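Local coordinates for protein purine nucleoside phosphorylase (Grouper iridovirus, PDB 3KHS) that probably catalyses the phosphorolysis of purine nucleosides to the free base and ribose 1-phosphate in purine salvage, at residues 267-270 with 271-275; 165-168 with 169-172. All coordinates share one frame; numbering follows the deposited sequence.

Contact 2 comes first along the chain, on the opening two turns of helix 165-178; contact 1 follows about a hundred residues later, in the second half of helix 257-279. Their centres are 13 Å apart, and the two helices touch directly: L271 CD1 packs on A171 O at 3.6 Å, and V275 CG2 on the CA of A171 at 3.9 Å. Both pack against strands 126-129 and 231-241, which pair antiparallel within the mixed sheet. The contacts therefore belong to one layer of helices flanking the central sheet of the phosphorylase superfamily fold, and no other chain of the three-chain assembly reaches either of them.

Contact 1. Residues 267-270 with 271-275; sequences RMTA and LVKLV
T269 and K273, one helical turn apart, lie side by side and point the same way, with T269 CG2 3.9 Å from K273 CD. The T269 methyl stands anti to the backbone N, and the hydroxyl beside that N, where OG1 hydrogen-bonds to the S265 carbonyl. K273 CG lies only 3.0 Å from T269 O, and CD runs alongside the methyl; beyond it the bend at chi3 (58°) turns CE and the amine away from T269.

The apolar contacts are looser. M268 SD is 4.4 Å from L271 CD2, and M268 CG stands equally far from V272 CG2, so these chains border one another without close interlock. V272 CG2 sits nearer to the backbone, 3.2 Å from M268 O.

Helix 257-279 flanks the mixed sheet of the phosphorylase superfamily fold: M268 and L271 both rest on V235 and F126, while L271 and L274 reach A174 of helix 165-178.

Regular i to i+4 backbone bonds join the two segments. L271 N donates to R267 O, V272 N to M268 O and K273 N to T269 O, the last being the most bent at 158°. L274 N completes the set with A270 O at 2.9 Å and 171°.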
# COMPACT_ATOMS: atom_id res chain seq x y z
N ARG B 267 -15.81 14.48 -28.32
CA ARG B 267 -14.71 15.42 -28.13
C ARG B 267 -13.37 14.69 -27.99
O ARG B 267 -12.38 15.06 -28.62
CB ARG B 267 -14.92 16.29 -26.87
CG ARG B 267 -16.25 17.05 -26.76
CD ARG B 267 -16.27 17.97 -25.53
NE ARG B 267 -15.71 19.28 -25.86
CZ ARG B 267 -15.73 20.36 -25.07
NH1 ARG B 267 -16.30 20.31 -23.86
NH2 ARG B 267 -15.19 21.50 -25.50
N MET B 268 -13.36 13.67 -27.14
CA MET B 268 -12.15 12.90 -26.89
C MET B 268 -11.68 12.20 -28.16
O MET B 268 -10.49 12.17 -28.44
CB MET B 268 -12.40 11.86 -25.79
CG MET B 268 -11.15 11.11 -25.34
SD MET B 268 -9.84 12.12 -24.59
CE MET B 268 -10.48 12.24 -22.83
N THR B 269 -12.62 11.65 -28.93
CA THR B 269 -12.29 10.99 -30.18
C THR B 269 -11.63 11.96 -31.15
O THR B 269 -10.63 11.62 -31.79
CB THR B 269 -13.53 10.42 -30.87
OG1 THR B 269 -14.15 9.44 -30.02
CG2 THR B 269 -13.14 9.77 -32.20
N ALA B 270 -12.20 13.16 -31.27
CA ALA B 270 -11.65 14.19 -32.14
C ALA B 270 -10.24 14.55 -31.70
O ALA B 270 -9.31 14.62 -32.53
CB ALA B 270 -12.53 15.41 -32.12
N LEU B 271 -10.07 14.79 -30.41
CA LEU B 271 -8.76 15.15 -29.85
C LEU B 271 -7.69 14.10 -30.16
O LEU B 271 -6.60 14.43 -30.61
CB LEU B 271 -8.86 15.34 -28.33
CG LEU B 271 -7.57 15.64 -27.52
CD1 LEU B 271 -6.90 16.87 -28.03
CD2 LEU B 271 -7.89 15.84 -26.04
N VAL B 272 -8.01 12.84 -29.90
CA VAL B 272 -7.08 11.74 -30.16
C VAL B 272 -6.70 11.65 -31.65
O VAL B 272 -5.53 11.44 -31.98
CB VAL B 272 -7.70 10.36 -29.68
CG1 VAL B 272 -6.80 9.19 -30.07
CG2 VAL B 272 -7.85 10.35 -28.16
N LYS B 273 -7.69 11.82 -32.53
CA LYS B 273 -7.44 11.77 -33.97
C LYS B 273 -6.50 12.88 -34.41
O LYS B 273 -5.50 12.63 -35.10
CB LYS B 273 -8.75 11.84 -34.75
CG LYS B 273 -9.65 10.65 -34.49
CD LYS B 273 -10.93 10.64 -35.33
CE LYS B 273 -10.63 10.66 -36.83
NZ LYS B 273 -11.87 10.54 -37.65
N LEU B 274 -6.80 14.11 -33.99
CA LEU B 274 -5.95 15.24 -34.36
C LEU B 274 -4.55 15.04 -33.83
O LEU B 274 -3.57 15.41 -34.48
CB LEU B 274 -6.52 16.56 -33.83
CG LEU B 274 -6.44 17.81 -34.74
CD1 LEU B 274 -6.66 19.03 -33.87
CD2 LEU B 274 -5.08 17.91 -35.46
N VAL B 275 -4.44 14.45 -32.64
CA VAL B 275 -3.14 14.22 -32.01
C VAL B 275 -2.34 13.19 -32.83
O VAL B 275 -1.13 13.31 -33.00
CB VAL B 275 -3.32 13.70 -30.55
CG1 VAL B 275 -2.01 13.17 -30.01
CG2 VAL B 275 -3.80 14.82 -29.66

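Contact 2. Residues 165-168 with 169-172; sequences KTLR and KYAI
T166 and Y170, a turn apart on helix 165-178, run side by side in the same direction, and the threonine methyl lies over one face of the tyrosine ring. Y170 can be followed outward from its backbone. CB is 3.5 Å from L167 O. CG stands beside the backbone N (chi1 -64°), which turns the ring back toward the preceding turn; there Y170 CG lies 3.4 Å from T166 O, a carbonyl oxygen that sits above the ring plane, offset toward the rim. On the CD2 branch the ring carbon reaches L167 CD2 at 4.1 Å, where the two side chains cross obliquely. Farther out, CE2 and CZ each lie 3.4 Å from T166 CG2, a close CH-pi-like approach, and OH is still only 3.6 Å from that methyl. The hydroxyl ends in a hydrogen bond to E282. One residue thus flanks the same ring twice, with its carbonyl near the root and its methyl near the tip.

T166 O has a second role, as acceptor for Y170 N (3.0 Å, 165°). Similar i to i+4 bonds link K169 N to K165 O, A171 N to L167 O and I172 N to R168 O. Beside the last of these, I172 CG1 comes within 3.2 Å of R168 O.

R168 bends at chi2 and chi3, its NE in a salt bridge with E186 and its NH1 bonded to Y163 O, while at the start of the helix D164 OD2 accepts from L167 N. L167 and A171 pack on L233 of strand 231-241; R168, A171 and I172 press on V128 of strand 126-129, and Y170 meets K278 and L167 meets I279 at the end of helix 257-279.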
# COMPACT_ATOMS: atom_id res chain seq x y z
N LYS B 165 6.90 15.24 -23.09
CA LYS B 165 6.63 16.68 -23.19
C LYS B 165 6.13 17.08 -24.57
O LYS B 165 5.22 17.92 -24.68
CB LYS B 165 7.86 17.47 -22.79
CG LYS B 165 8.41 16.98 -21.47
CD LYS B 165 9.48 17.86 -20.87
CE LYS B 165 10.07 17.20 -19.64
NZ LYS B 165 11.00 18.12 -18.95
N THR B 166 6.68 16.46 -25.61
CA THR B 166 6.25 16.75 -26.98
C THR B 166 4.82 16.30 -27.24
O THR B 166 4.01 17.04 -27.80
CB THR B 166 7.17 16.05 -28.03
OG1 THR B 166 8.51 16.56 -27.90
CG2 THR B 166 6.66 16.27 -29.47
N LEU B 167 4.49 15.07 -26.85
CA LEU B 167 3.13 14.58 -27.07
C LEU B 167 2.12 15.47 -26.33
O LEU B 167 1.01 15.69 -26.82
CB LEU B 167 3.00 13.13 -26.64
CG LEU B 167 3.96 12.20 -27.37
CD1 LEU B 167 3.96 10.88 -26.69
CD2 LEU B 167 3.56 12.06 -28.83
N ARG B 168 2.52 15.98 -25.17
CA ARG B 168 1.64 16.86 -24.42
C ARG B 168 1.38 18.13 -25.23
O ARG B 168 0.23 18.55 -25.39
CB ARG B 168 2.26 17.23 -23.07
CG ARG B 168 2.09 16.16 -22.06
CD ARG B 168 3.25 16.11 -21.14
NE ARG B 168 3.39 17.36 -20.43
CZ ARG B 168 4.36 17.59 -19.55
NH1 ARG B 168 5.27 16.66 -19.29
NH2 ARG B 168 4.41 18.76 -18.94
N LYS B 169 2.45 18.73 -25.76
CA LYS B 169 2.30 19.94 -26.57
C LYS B 169 1.33 19.68 -27.69
O LYS B 169 0.45 20.48 -27.95
CB LYS B 169 3.65 20.40 -27.15
CG LYS B 169 4.59 20.95 -26.08
CD LYS B 169 5.90 21.40 -26.66
CE LYS B 169 6.85 21.83 -25.56
NZ LYS B 169 8.27 21.79 -26.07
N TYR B 170 1.48 18.55 -28.36
CA TYR B 170 0.56 18.22 -29.44
C TYR B 170 -0.87 18.17 -28.92
O TYR B 170 -1.79 18.67 -29.56
CB TYR B 170 0.91 16.87 -30.07
CG TYR B 170 2.26 16.80 -30.76
CD1 TYR B 170 2.82 17.94 -31.35
CD2 TYR B 170 2.92 15.58 -30.91
CE1 TYR B 170 4.01 17.86 -32.07
CE2 TYR B 170 4.11 15.49 -31.63
CZ TYR B 170 4.65 16.64 -32.21
OH TYR B 170 5.82 16.57 -32.95
N ALA B 171 -1.06 17.57 -27.75
CA ALA B 171 -2.40 17.45 -27.21
C ALA B 171 -3.01 18.81 -26.85
O ALA B 171 -4.16 19.07 -27.20
CB ALA B 171 -2.40 16.53 -25.99
N ILE B 172 -2.25 19.66 -26.17
CA ILE B 172 -2.70 20.99 -25.80
C ILE B 172 -3.10 21.81 -27.02
O ILE B 172 -4.15 22.44 -27.06
CB ILE B 172 -1.60 21.75 -25.07
CG1 ILE B 172 -1.21 20.99 -23.80
CG2 ILE B 172 -2.05 23.17 -24.79
CD1 ILE B 172 -2.34 20.85 -22.83